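PDB 6SXT: alpha-L-arabinofuranosidase B from Aspergillus kawachii, which hydrolyses terminal non-reducing alpha-L-arabinofuranosyl residues from arabinoxylan, arabinan and arabinogalactan, helping to break down plant hemicellulose. Local coordinates for residues E145-L151 against E180-L184; L322-F328 against C423-A427; T393-Y397 against L407-D411; R443-Y448 against Q461-T467. All coordinates share one frame; numbering follows the deposited sequence.

Interaction 1 (E145-L151 against E180-L184)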
loop_
_atom_site.group_PDB
_atom_site.type_symbol
_atom_site.label_atom_id
_atom_site.label_comp_id
_atom_site.label_asym_id
_atom_site.label_seq_id
_atom_site.Cartn_x
_atom_site.Cartn_y
_atom_site.Cartn_z
ATOM N N GLU A 145 -22.167 0.036 13.831
ATOM C CA GLU A 145 -21.420 0.736 12.762
ATOM C C GLU A 145 -21.356 -0.140 11.515
ATOM O O GLU A 145 -21.454 -1.350 11.582
ATOM C CB GLU A 145 -19.988 1.071 13.205
ATOM C CG GLU A 145 -19.109 -0.119 13.489
ATOM C CD GLU A 145 -17.698 0.176 13.928
ATOM O OE1 GLU A 145 -17.326 1.380 13.931
ATOM O OE2 GLU A 145 -16.983 -0.752 14.334
ATOM N N GLY A 146 -21.081 0.513 10.407
ATOM C CA GLY A 146 -20.623 -0.176 9.193
ATOM C C GLY A 146 -19.356 0.474 8.681
ATOM O O GLY A 146 -18.968 1.539 9.150
ATOM N N MET A 147 -18.727 -0.203 7.748
ATOM C CA MET A 147 -17.508 0.280 7.109
ATOM C C MET A 147 -17.398 -0.427 5.770
ATOM O O MET A 147 -17.997 -1.508 5.542
ATOM C CB MET A 147 -16.283 0.070 7.971
ATOM C CG MET A 147 -15.982 -1.367 8.292
ATOM S SD MET A 147 -14.948 -1.547 9.786
ATOM C CE MET A 147 -16.128 -1.253 11.090
ATOM N N TYR A 148 -16.644 0.176 4.860
ATOM C CA TYR A 148 -16.182 -0.563 3.671
ATOM C C TYR A 148 -14.810 -0.020 3.281
ATOM O O TYR A 148 -14.453 1.097 3.694
ATOM C CB TYR A 148 -17.147 -0.504 2.468
ATOM C CG TYR A 148 -17.048 0.736 1.604
ATOM C CD1 TYR A 148 -17.769 1.871 1.888
ATOM C CD2 TYR A 148 -16.180 0.782 0.518
ATOM C CE1 TYR A 148 -17.643 3.022 1.132
ATOM C CE2 TYR A 148 -16.046 1.919 -0.243
ATOM C CZ TYR A 148 -16.788 3.042 0.051
ATOM O OH TYR A 148 -16.652 4.200 -0.686
ATOM N N ALA A 149 -14.099 -0.786 2.484
ATOM C CA ALA A 149 -12.897 -0.328 1.806
ATOM C C ALA A 149 -12.827 -0.965 0.449
ATOM O O ALA A 149 -13.220 -2.146 0.306
ATOM C CB ALA A 149 -11.656 -0.601 2.618
ATOM N N VAL A 150 -12.228 -0.235 -0.482
ATOM C CA VAL A 150 -11.815 -0.838 -1.771
ATOM C C VAL A 150 -10.302 -1.004 -1.694
ATOM O O VAL A 150 -9.565 -0.013 -1.450
ATOM C CB VAL A 150 -12.219 0.013 -2.983
ATOM C CG1 VAL A 150 -11.628 -0.553 -4.273
ATOM C CG2 VAL A 150 -13.744 0.138 -3.068
ATOM N N LEU A 151 -9.855 -2.240 -1.830
ATOM C CA LEU A 151 -8.462 -2.670 -1.621
ATOM C C LEU A 151 -7.960 -3.425 -2.852
ATOM O O LEU A 151 -8.721 -3.843 -3.702
ATOM C CB LEU A 151 -8.396 -3.596 -0.392
ATOM C CG LEU A 151 -9.065 -3.074 0.880
ATOM C CD1 LEU A 151 -9.020 -4.166 1.973
ATOM C CD2 LEU A 151 -8.380 -1.810 1.370
ATOM N N GLU A 180 -12.930 -3.331 15.947
ATOM C CA GLU A 180 -13.774 -3.911 14.886
ATOM C C GLU A 180 -13.320 -3.289 13.561
ATOM O O GLU A 180 -13.680 -2.102 13.282
ATOM C CB GLU A 180 -15.215 -3.575 15.151
ATOM C CG GLU A 180 -16.182 -4.247 14.178
ATOM C CD GLU A 180 -17.621 -4.042 14.589
ATOM O OE1 GLU A 180 -18.126 -2.913 14.537
ATOM O OE2 GLU A 180 -18.244 -5.081 15.002
ATOM N N ALA A 181 -12.516 -4.038 12.838
ATOM C CA ALA A 181 -11.887 -3.519 11.614
ATOM C C ALA A 181 -11.830 -4.604 10.549
ATOM O O ALA A 181 -11.722 -5.802 10.816
ATOM C CB ALA A 181 -10.518 -2.999 11.960
ATOM N N ILE A 182 -11.949 -4.151 9.305
ATOM C CA ILE A 182 -11.624 -4.961 8.114
ATOM C C ILE A 182 -10.184 -5.418 8.183
ATOM O O ILE A 182 -9.303 -4.582 8.392
ATOM C CB ILE A 182 -11.896 -4.167 6.835
ATOM C CG1 ILE A 182 -13.355 -3.776 6.709
ATOM C CG2 ILE A 182 -11.391 -4.950 5.630
ATOM C CD1 ILE A 182 -13.576 -2.663 5.677
ATOM N N TYR A 183 -9.958 -6.679 7.894
ATOM C CA TYR A 183 -8.625 -7.235 7.663
ATOM C C TYR A 183 -8.593 -7.864 6.260
ATOM O O TYR A 183 -9.559 -8.526 5.868
ATOM C CB TYR A 183 -8.309 -8.328 8.707
ATOM C CG TYR A 183 -7.089 -9.128 8.341
ATOM C CD1 TYR A 183 -5.820 -8.720 8.732
ATOM C CD2 TYR A 183 -7.165 -10.292 7.593
ATOM C CE1 TYR A 183 -4.679 -9.389 8.338
ATOM C CE2 TYR A 183 -6.033 -10.976 7.199
ATOM C CZ TYR A 183 -4.781 -10.544 7.572
ATOM O OH TYR A 183 -3.640 -11.178 7.136
ATOM N N LEU A 184 -7.498 -7.696 5.551
ATOM C CA LEU A 184 -7.258 -8.421 4.278
ATOM C C LEU A 184 -5.842 -8.964 4.265
ATOM O O LEU A 184 -4.898 -8.190 4.362
ATOM C CB LEU A 184 -7.505 -7.538 3.055
ATOM C CG LEU A 184 -7.290 -8.243 1.722
ATOM C CD1 LEU A 184 -8.227 -9.408 1.494
ATOM C CD2 LEU A 184 -7.421 -7.242 0.585
#
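Strands 145-151 and 180-184 run roughly the same way, 24° apart with their axes 7.9 Å from each other, and it is side chains such as Met147 and Ile182, not backbone hydrogen bonds, that meet between them. They belong to different antiparallel sheets: 145-151 pairs with strands 227-235 and 288-296, and 180-184 with 163-164 and 199-203. Face-to-face packing of two sheets in this way fits the concanavalin-like sandwich of the catalytic domain, and Ala181, turned to the far side, lies close to the substrate-binding Asp203. In the gap, Met147 holds CG between its backbone N and carbonyl carbon (chi1 62°), and the chain then bends at chi3, laying CE 3.4 Å from Glu180 O, while its CG rests on Ile182 CD1 at 3.8 Å. That same Ile182 CD1 butts against the other backbone, 3.7 Å from Ala149 N. Further along, Leu151 CD1 packs on Leu184 CD2 at 3.7 Å, the two side chains lying alongside and pointing in opposite directions. At the opposite end the carboxylates of Glu145 and Glu180 bring OE2 and OE1 to 2.5 Å, their planes 37° apart; one acid is probably protonated. Their other oxygens are taken by Asn166 and Arg259 respectively.

Interaction 2 (L322-F328 against C423-A427). With NAG (2-acetamido-2-deoxy-beta-D-glucopyranose), chain D.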
loop_
_atom_site.group_PDB
_atom_site.type_symbol
_atom_site.label_atom_id
_atom_site.label_comp_id
_atom_site.label_asym_id
_atom_site.label_seq_id
_atom_site.Cartn_x
_atom_site.Cartn_y
_atom_site.Cartn_z
ATOM N N LEU A 322 2.463 1.669 -13.810
ATOM C CA LEU A 322 3.526 1.812 -12.805
ATOM C C LEU A 322 4.847 2.321 -13.415
ATOM O O LEU A 322 5.773 2.549 -12.637
ATOM C CB LEU A 322 3.789 0.418 -12.211
ATOM C CG LEU A 322 2.786 0.016 -11.132
ATOM C CD1 LEU A 322 2.734 -1.469 -10.957
ATOM C CD2 LEU A 322 3.064 0.708 -9.798
ATOM N N VAL A 323 4.931 2.494 -14.720
ATOM C CA VAL A 323 6.230 2.692 -15.403
ATOM C C VAL A 323 6.227 4.019 -16.137
ATOM O O VAL A 323 5.187 4.429 -16.696
ATOM C CB VAL A 323 6.493 1.514 -16.348
ATOM C CG1 VAL A 323 7.780 1.707 -17.126
ATOM C CG2 VAL A 323 6.533 0.245 -15.557
ATOM N N SER A 324 7.346 4.698 -16.089
ATOM C CA SER A 324 7.605 5.866 -16.945
ATOM C C SER A 324 9.067 5.875 -17.366
ATOM O O SER A 324 9.875 5.108 -16.793
ATOM C CB SER A 324 7.229 7.159 -16.243
ATOM O OG SER A 324 8.085 7.459 -15.173
ATOM N N GLY A 325 9.404 6.819 -18.248
ATOM C CA GLY A 325 10.796 6.950 -18.703
ATOM C C GLY A 325 11.136 5.893 -19.753
ATOM O O GLY A 325 10.287 5.176 -20.275
ATOM N N PRO A 326 12.433 5.828 -20.129
ATOM C CA PRO A 326 12.861 4.903 -21.166
ATOM C C PRO A 326 12.492 3.432 -20.958
ATOM O O PRO A 326 12.169 2.700 -21.899
ATOM C CB PRO A 326 14.381 5.073 -21.159
ATOM C CG PRO A 326 14.740 5.819 -19.935
ATOM C CD PRO A 326 13.509 6.617 -19.557
ATOM N N SER A 327 12.527 2.964 -19.757
ATOM C CA SER A 327 12.118 1.514 -19.604
ATOM C C SER A 327 12.863 0.486 -20.511
ATOM O O SER A 327 13.963 0.762 -21.078
ATOM C CB SER A 327 10.633 1.339 -19.782
ATOM O OG SER A 327 10.184 0.128 -19.185
ATOM N N PHE A 328 12.340 -0.731 -20.569
ATOM C CA PHE A 328 13.050 -1.971 -20.966
ATOM C C PHE A 328 12.110 -2.896 -21.711
ATOM O O PHE A 328 10.902 -2.698 -21.655
ATOM C CB PHE A 328 13.567 -2.737 -19.736
ATOM C CG PHE A 328 14.479 -1.931 -18.848
ATOM C CD1 PHE A 328 15.833 -1.784 -19.136
ATOM C CD2 PHE A 328 13.985 -1.281 -17.719
ATOM C CE1 PHE A 328 16.661 -1.080 -18.284
ATOM C CE2 PHE A 328 14.797 -0.482 -16.941
ATOM C CZ PHE A 328 16.150 -0.399 -17.205
ATOM N N CYS A 423 10.221 -0.994 -10.718
ATOM C CA CYS A 423 9.397 -0.289 -11.695
ATOM C C CYS A 423 10.178 0.892 -12.223
ATOM O O CYS A 423 10.559 1.776 -11.457
ATOM C CB CYS A 423 8.112 0.196 -11.051
ATOM S SG CYS A 423 7.125 -1.176 -10.342
ATOM N N PRO A 424 10.526 0.928 -13.528
ATOM C CA PRO A 424 11.285 2.038 -14.069
ATOM C C PRO A 424 10.440 3.308 -13.937
ATOM O O PRO A 424 9.205 3.277 -14.175
ATOM C CB PRO A 424 11.543 1.670 -15.518
ATOM C CG PRO A 424 11.389 0.160 -15.525
ATOM C CD PRO A 424 10.317 -0.143 -14.507
ATOM N N GLN A 425 11.161 4.371 -13.645
ATOM C CA GLN A 425 10.571 5.726 -13.540
ATOM C C GLN A 425 11.500 6.672 -14.290
ATOM O O GLN A 425 12.750 6.534 -14.162
ATOM C CB GLN A 425 10.468 6.091 -12.073
ATOM C CG GLN A 425 9.738 7.420 -11.843
ATOM C CD GLN A 425 9.563 7.786 -10.402
ATOM O OE1 GLN A 425 9.490 6.935 -9.497
ATOM N NE2 GLN A 425 9.427 9.100 -10.157
ATOM N N ALA A 426 10.972 7.623 -15.024
ATOM C CA ALA A 426 11.831 8.647 -15.646
ATOM C C ALA A 426 12.809 9.156 -14.583
ATOM O O ALA A 426 12.412 9.570 -13.486
ATOM C CB ALA A 426 10.944 9.742 -16.219
ATOM N N ALA A 427 14.122 9.200 -14.871
ATOM C CA ALA A 427 15.122 9.511 -13.855
ATOM C C ALA A 427 14.811 10.832 -13.156
ATOM O O ALA A 427 14.469 11.833 -13.825
ATOM C CB ALA A 427 16.523 9.578 -14.444
HETATM C C1 NAG D . 13.057 16.038 -14.192
HETATM C C2 NAG D . 14.256 16.578 -14.961
HETATM C C3 NAG D . 13.960 16.585 -16.473
HETATM C C4 NAG D . 13.442 15.213 -16.937
HETATM C C5 NAG D . 12.413 14.620 -15.980
HETATM C C6 NAG D . 12.110 13.134 -16.300
HETATM C C7 NAG D . 15.621 18.072 -13.561
HETATM C C8 NAG D . 15.848 19.461 -13.072
HETATM N N2 NAG D . 14.640 17.901 -14.460
HETATM O O3 NAG D . 15.138 16.970 -17.254
HETATM O O4 NAG D . 12.968 15.279 -18.285
HETATM O O5 NAG D . 12.808 14.680 -14.598
HETATM O O6 NAG D . 13.346 12.357 -16.267
HETATM O O7 NAG D . 16.309 17.130 -13.163
HETATM O O HOH W 1 7.322 4.737 -12.680
#
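Ser324 and Pro424 make the first grip: the backbone N of Ser324 donates to Pro424 O at 3.0 Å, reaching it from above the carbonyl plane. Two residues on, Ala426 N donates in the other direction, to Ser324 OG at 2.9 Å in a nearly straight bond (169°). With OG between its own backbone N and carbonyl carbon, chi1 of 69° turns that hydroxyl toward Ala426 N. Pro424 O is also approached by the CA-H of Val323 and by a water that donates to it and to Leu322 O, bridging the two carbonyls.

Around this polar line Pro424 packs against Val323 and Phe328. Its CD faces Val323 CG2 at 3.9 Å, and its CG meets the edge of the Phe328 ring, 3.7 Å from CD2 and close to the ring plane. Next to Ser324 the two backbones are in contact, Gly325 CA lying 3.6 Å from Ala426 CA; the side of Gly325 where a CB would sit faces Ala426 CA, with no room for one, and its phi is positive (78°).

Further out, Cys423 is tied by a disulfide to Cys385, Phe328 stands edge-to-face with Phe388, and Leu322 O is also held by Arg436. Beyond Ala426, the O6 hydroxyl of an N-acetylglucosamine from a protein-attached glycan, probably linked to Asn67, donates to Ala427 O at 2.7 Å. Two main-chain N-H groups, a serine hydroxyl that accepts and a bridging water thus fasten loop 322-328 to strand 422-426 chiefly through backbone atoms, with apolar packing of the Pro424 ring beside them.

Interaction 3 (T393-Y397 against L407-D411). With SO4 (sulfate ion), chain F; EDO (1,2-ethanediol), chain B.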
loop_
_atom_site.group_PDB
_atom_site.type_symbol
_atom_site.label_atom_id
_atom_site.label_comp_id
_atom_site.label_asym_id
_atom_site.label_seq_id
_atom_site.Cartn_x
_atom_site.Cartn_y
_atom_site.Cartn_z
ATOM N N THR A 393 25.651 -15.040 -13.495
ATOM C CA THR A 393 24.939 -15.963 -12.577
ATOM C C THR A 393 23.463 -16.063 -12.965
ATOM O O THR A 393 22.601 -15.478 -12.314
ATOM C CB THR A 393 25.175 -15.596 -11.117
ATOM O OG1 THR A 393 26.545 -15.370 -10.809
ATOM C CG2 THR A 393 24.655 -16.646 -10.191
ATOM N N PRO A 394 23.129 -16.779 -14.045
ATOM C CA PRO A 394 21.755 -16.917 -14.485
ATOM C C PRO A 394 20.930 -17.555 -13.367
ATOM O O PRO A 394 21.444 -18.331 -12.548
ATOM C CB PRO A 394 21.751 -17.829 -15.692
ATOM C CG PRO A 394 23.218 -17.970 -16.074
ATOM C CD PRO A 394 24.075 -17.474 -14.944
ATOM N N GLY A 395 19.662 -17.122 -13.272
ATOM C CA GLY A 395 18.799 -17.587 -12.183
ATOM C C GLY A 395 18.891 -16.762 -10.935
ATOM O O GLY A 395 18.082 -17.003 -10.010
ATOM N N SER A 396 19.833 -15.833 -10.877
ATOM C CA SER A 396 20.020 -14.905 -9.742
ATOM C C SER A 396 19.612 -13.501 -10.190
ATOM O O SER A 396 19.870 -13.138 -11.329
ATOM C CB SER A 396 21.378 -14.946 -9.162
ATOM O OG SER A 396 21.542 -16.211 -8.524
ATOM N N TYR A 397 18.939 -12.791 -9.275
ATOM C CA TYR A 397 18.368 -11.462 -9.553
ATOM C C TYR A 397 18.749 -10.501 -8.448
ATOM O O TYR A 397 18.940 -10.853 -7.317
ATOM C CB TYR A 397 16.840 -11.549 -9.624
ATOM C CG TYR A 397 16.302 -12.452 -10.686
ATOM C CD1 TYR A 397 16.237 -13.821 -10.461
ATOM C CD2 TYR A 397 15.874 -11.965 -11.911
ATOM C CE1 TYR A 397 15.752 -14.676 -11.422
ATOM C CE2 TYR A 397 15.359 -12.811 -12.879
ATOM C CZ TYR A 397 15.300 -14.164 -12.619
ATOM O OH TYR A 397 14.793 -14.985 -13.587
ATOM N N LEU A 407 22.525 -9.863 -4.871
ATOM C CA LEU A 407 22.287 -10.780 -5.973
ATOM C C LEU A 407 22.055 -12.173 -5.402
ATOM O O LEU A 407 23.040 -12.809 -4.912
ATOM C CB LEU A 407 23.480 -10.784 -6.952
ATOM C CG LEU A 407 23.323 -11.736 -8.122
ATOM C CD1 LEU A 407 22.143 -11.352 -9.021
ATOM C CD2 LEU A 407 24.589 -11.762 -8.967
ATOM N N ASN A 408 20.818 -12.652 -5.449
ATOM C CA ASN A 408 20.407 -13.922 -4.837
ATOM C C ASN A 408 19.646 -14.745 -5.845
ATOM O O ASN A 408 18.985 -14.210 -6.789
ATOM C CB ASN A 408 19.577 -13.734 -3.557
ATOM C CG ASN A 408 20.263 -13.107 -2.376
ATOM O OD1 ASN A 408 19.612 -12.478 -1.528
ATOM N ND2 ASN A 408 21.579 -13.270 -2.189
ATOM N N ALA A 409 19.694 -16.060 -5.682
ATOM C CA ALA A 409 18.971 -16.976 -6.551
ATOM C C ALA A 409 17.455 -16.886 -6.271
ATOM O O ALA A 409 17.056 -16.942 -5.105
ATOM C CB ALA A 409 19.467 -18.394 -6.345
ATOM N N ASN A 410 16.691 -16.867 -7.333
ATOM C CA ASN A 410 15.210 -16.953 -7.254
ATOM C C ASN A 410 14.853 -18.296 -6.614
ATOM O O ASN A 410 15.202 -19.309 -7.192
ATOM C CB ASN A 410 14.624 -16.832 -8.628
ATOM C CG ASN A 410 13.104 -16.907 -8.672
ATOM O OD1 ASN A 410 12.460 -16.850 -7.641
ATOM N ND2 ASN A 410 12.595 -17.060 -9.877
ATOM N N ASP A 411 14.182 -18.275 -5.467
ATOM C CA ASP A 411 13.734 -19.477 -4.721
ATOM C C ASP A 411 12.242 -19.753 -4.987
ATOM O O ASP A 411 11.720 -20.654 -4.352
ATOM C CB ASP A 411 14.134 -19.272 -3.280
ATOM C CG ASP A 411 13.296 -18.202 -2.582
ATOM O OD1 ASP A 411 12.386 -17.654 -3.263
ATOM O OD2 ASP A 411 13.650 -17.855 -1.455
HETATM S S SO4 F . 22.183 -17.170 -3.255
HETATM O O1 SO4 F . 22.431 -17.933 -4.429
HETATM O O2 SO4 F . 23.008 -16.030 -3.182
HETATM O O3 SO4 F . 22.506 -17.928 -2.094
HETATM O O4 SO4 F . 20.763 -16.799 -3.218
HETATM C C1 EDO B . 12.233 -22.521 -8.170
HETATM O O1 EDO B . 12.760 -22.776 -6.895
HETATM C C2 EDO B . 13.159 -21.712 -8.985
HETATM O O2 EDO B . 12.580 -21.275 -10.192
HETATM O O HOH W 2 16.796 -19.660 -9.610
HETATM O O HOH W 3 14.091 -17.435 -12.440
#
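The beta hairpin formed by strands 396-401 and 404-409, part of the beta-trefoil arabinose-binding domain, has its open end closed at Ser396 and Tyr397. Tyr397 and Asn408 are a hydrogen-bonded pair, with Tyr397 N giving to Asn408 O at 2.9 Å and Asn408 N to Tyr397 O at 3.2 Å. Ser396 and Ala409 follow as a non-hydrogen-bonded pair, Ser396 OG resting 3.3 Å from Ala409 CA. Asn410 N donates to Gly395 O at 3.0 Å, almost in line with the C=O; Gly395 is in a type II turn (Thr393 to Ser396). Leu407 tucks CD1 over the Ser396-Tyr397 peptide, 3.5 Å from Tyr397 N, with CG anti to the backbone N (chi1 179°) and chi2 turning CD1 inward. Asn410 CB lies 3.7 Å from Tyr397 CE1, with ring and amide planes 83° apart; a water links Tyr397 OH to Asn410 ND2, while Asn410 OD1 accepts from Gly412 N. Asn408 OD1 is held by Arg399. Ala409 N donates to sulfate O4 at 2.8 Å and Asn408 ND2 to O2 of this ion, probably from the crystallisation liquor. Main-chain bonds and a second water, joining Gly395 O to Asn410 O, thus hold the strand ends, leaving the outward Ala409 N-H to donate to an anion.

Interaction 4 (R443-Y448 against Q461-T467)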
loop_
_atom_site.group_PDB
_atom_site.type_symbol
_atom_site.label_atom_id
_atom_site.label_comp_id
_atom_site.label_asym_id
_atom_site.label_seq_id
_atom_site.Cartn_x
_atom_site.Cartn_y
_atom_site.Cartn_z
ATOM N N ARG A 443 11.210 3.561 -1.914
ATOM C CA ARG A 443 12.651 3.247 -2.090
ATOM C C ARG A 443 13.003 2.947 -3.525
ATOM O O ARG A 443 12.196 2.411 -4.281
ATOM C CB ARG A 443 12.990 2.088 -1.172
ATOM C CG ARG A 443 12.903 2.447 0.309
ATOM C CD ARG A 443 13.124 1.265 1.238
ATOM N NE ARG A 443 13.093 1.741 2.611
ATOM C CZ ARG A 443 14.101 2.344 3.251
ATOM N NH1 ARG A 443 15.277 2.462 2.685
ATOM N NH2 ARG A 443 13.906 2.866 4.453
ATOM N N TYR A 444 14.250 3.286 -3.850
ATOM C CA TYR A 444 14.810 3.251 -5.189
ATOM C C TYR A 444 16.201 2.641 -5.164
ATOM O O TYR A 444 16.888 2.786 -4.162
ATOM C CB TYR A 444 14.976 4.669 -5.737
ATOM C CG TYR A 444 13.682 5.393 -6.046
ATOM C CD1 TYR A 444 12.968 6.010 -5.063
ATOM C CD2 TYR A 444 13.213 5.448 -7.345
ATOM C CE1 TYR A 444 11.737 6.583 -5.346
ATOM C CE2 TYR A 444 12.026 6.079 -7.655
ATOM C CZ TYR A 444 11.309 6.667 -6.645
ATOM O OH TYR A 444 10.111 7.311 -6.953
ATOM N N PHE A 445 16.580 1.995 -6.261
ATOM C CA PHE A 445 18.039 1.718 -6.469
ATOM C C PHE A 445 18.805 2.996 -6.132
ATOM O O PHE A 445 18.508 4.053 -6.731
ATOM C CB PHE A 445 18.410 1.354 -7.900
ATOM C CG PHE A 445 18.277 -0.089 -8.330
ATOM C CD1 PHE A 445 17.216 -0.904 -7.984
ATOM C CD2 PHE A 445 19.278 -0.637 -9.125
ATOM C CE1 PHE A 445 17.109 -2.197 -8.464
ATOM C CE2 PHE A 445 19.186 -1.928 -9.593
ATOM C CZ PHE A 445 18.124 -2.714 -9.242
ATOM N N ARG A 446 19.778 2.928 -5.233
ATOM C CA ARG A 446 20.541 4.120 -4.816
ATOM C C ARG A 446 21.961 3.674 -4.459
ATOM O O ARG A 446 22.090 2.783 -3.598
ATOM C CB ARG A 446 19.872 4.814 -3.616
ATOM C CG ARG A 446 20.494 6.166 -3.240
ATOM C CD ARG A 446 21.530 6.083 -2.096
ATOM N NE ARG A 446 22.156 7.393 -2.050
ATOM C CZ ARG A 446 21.660 8.439 -1.386
ATOM N NH1 ARG A 446 20.708 8.275 -0.491
ATOM N NH2 ARG A 446 22.198 9.634 -1.590
ATOM N N HIS A 447 22.962 4.294 -5.088
ATOM C CA HIS A 447 24.377 4.014 -4.715
ATOM C C HIS A 447 24.778 4.941 -3.555
ATOM O O HIS A 447 24.432 6.148 -3.518
ATOM C CB HIS A 447 25.334 4.007 -5.908
ATOM C CG HIS A 447 25.508 5.323 -6.548
ATOM N ND1 HIS A 447 26.456 6.204 -6.066
ATOM C CD2 HIS A 447 24.835 5.962 -7.538
ATOM C CE1 HIS A 447 26.399 7.302 -6.782
ATOM N NE2 HIS A 447 25.401 7.199 -7.664
ATOM N N TYR A 448 25.466 4.355 -2.589
ATOM C CA TYR A 448 25.944 5.047 -1.380
ATOM C C TYR A 448 27.266 4.369 -0.971
ATOM O O TYR A 448 27.273 3.179 -0.648
ATOM C CB TYR A 448 24.897 5.006 -0.264
ATOM C CG TYR A 448 25.268 5.818 0.947
ATOM C CD1 TYR A 448 24.959 7.159 1.023
ATOM C CD2 TYR A 448 25.928 5.221 2.001
ATOM C CE1 TYR A 448 25.288 7.899 2.153
ATOM C CE2 TYR A 448 26.265 5.948 3.131
ATOM C CZ TYR A 448 25.946 7.289 3.193
ATOM O OH TYR A 448 26.276 8.014 4.301
ATOM N N GLN A 461 17.844 5.053 7.675
ATOM C CA GLN A 461 19.118 4.354 7.333
ATOM C C GLN A 461 20.125 5.423 6.924
ATOM O O GLN A 461 19.791 6.433 6.266
ATOM C CB GLN A 461 18.886 3.276 6.266
ATOM C CG GLN A 461 18.153 2.047 6.815
ATOM C CD GLN A 461 16.658 2.122 6.749
ATOM O OE1 GLN A 461 15.957 1.423 7.495
ATOM N NE2 GLN A 461 16.159 2.969 5.860
ATOM N N THR A 462 21.437 5.151 7.122
ATOM C CA THR A 462 22.459 6.119 6.670
ATOM C C THR A 462 22.382 6.299 5.150
ATOM O O THR A 462 22.562 7.424 4.691
ATOM C CB THR A 462 23.860 5.688 7.124
ATOM O OG1 THR A 462 24.036 4.375 6.589
ATOM C CG2 THR A 462 23.983 5.746 8.629
ATOM N N PHE A 463 22.050 5.246 4.398
ATOM C CA PHE A 463 22.035 5.290 2.921
ATOM C C PHE A 463 20.715 5.909 2.396
ATOM O O PHE A 463 20.570 5.998 1.188
ATOM C CB PHE A 463 22.210 3.895 2.332
ATOM C CG PHE A 463 21.360 2.814 2.931
ATOM C CD1 PHE A 463 20.030 2.637 2.545
ATOM C CD2 PHE A 463 21.870 1.953 3.900
ATOM C CE1 PHE A 463 19.289 1.606 3.081
ATOM C CE2 PHE A 463 21.101 0.950 4.469
ATOM C CZ PHE A 463 19.808 0.748 4.043
ATOM N N ASP A 464 19.855 6.372 3.291
ATOM C CA ASP A 464 18.679 7.193 2.916
ATOM C C ASP A 464 19.047 8.662 2.931
ATOM O O ASP A 464 18.142 9.523 2.853
ATOM C CB ASP A 464 17.506 6.977 3.868
ATOM C CG ASP A 464 16.959 5.568 3.990
ATOM O OD1 ASP A 464 17.071 4.804 3.019
ATOM O OD2 ASP A 464 16.444 5.238 5.090
ATOM N N SER A 465 20.339 9.016 2.940
ATOM C CA SER A 465 20.733 10.445 2.907
ATOM C C SER A 465 20.042 11.225 1.794
ATOM O O SER A 465 20.043 10.850 0.600
ATOM C CB SER A 465 22.242 10.592 2.813
ATOM O OG SER A 465 22.567 11.953 2.732
ATOM N N LYS A 466 19.525 12.419 2.117
ATOM C CA LYS A 466 18.993 13.304 1.080
ATOM C C LYS A 466 20.081 13.880 0.198
ATOM O O LYS A 466 19.798 14.264 -0.926
ATOM C CB LYS A 466 18.194 14.438 1.730
ATOM C CG LYS A 466 16.937 13.946 2.421
ATOM C CD LYS A 466 15.997 15.115 2.642
ATOM C CE LYS A 466 14.553 14.708 2.655
ATOM N NZ LYS A 466 13.705 15.898 2.675
ATOM N N THR A 467 21.303 13.956 0.711
ATOM C CA THR A 467 22.423 14.499 -0.086
ATOM C C THR A 467 22.630 13.655 -1.332
ATOM O O THR A 467 22.815 12.446 -1.168
ATOM C CB THR A 467 23.693 14.549 0.757
ATOM O OG1 THR A 467 23.363 15.364 1.867
ATOM C CG2 THR A 467 24.859 15.157 0.017
#
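Arg446 leaves strand 444-448 with CB directed at the loop 461-467 and ends among that loop's carbonyl oxygens. CG stands anti to the backbone N (chi1 -172°), and a bend at chi2 carries CD to within 3.4 Å of Phe463 O. NE turns back on its own strand and donates to His447 O. NH1 gives two bonds: to Phe463 O at 2.8 Å, tilted from the guanidinium plane, and to Ser465 O at 2.9 Å, in that plane and on a carbonyl lone pair. NH2 adds a weak bond to Thr467 O and a salt bridge to Asp472, so the buried charge is probably well balanced. Tyr448 CD1 lies over one face of the guanidinium. The Tyr448 ring in turn takes Phe463 CA over its centre, a CH-pi contact of 3.9 Å from CA to the ring centroid. Nearby, extended Arg443 makes a salt bridge from NH1 to Asp464 OD1 at 3.0 Å, meeting the syn side of the carboxylate; the same NH1 also donates to Ala454 O, and Phe403 offers a cation-pi contact. His447, Asp472 and Phe403 bind substrate, consistent with both arginines forming a second shell in the beta-trefoil arabinose-binding domain.

In the fold
From the N terminus, interaction 1 comes first, closing a 28-residue excursion between two sheets of the catalytic domain. Interaction 2 then brings the loop at the start of the arabinose-binding domain back against strand 422-426, 94 residues later. Nested within that long loop, interaction 3 clamps the open end of hairpin 396-401/404-409. Interaction 4 follows in series and folds the loop 461-467 back onto strand 444-448. No two contacts cross. Interactions 2 and 4 touch, through a probable hydrogen bond between Gln425 OE1 and Tyr444 OH, and so join neighbouring parts of the trefoil. Interaction 1 stands apart, its centre about 34 to 39 Å from the centres of the others, across the chain's centre.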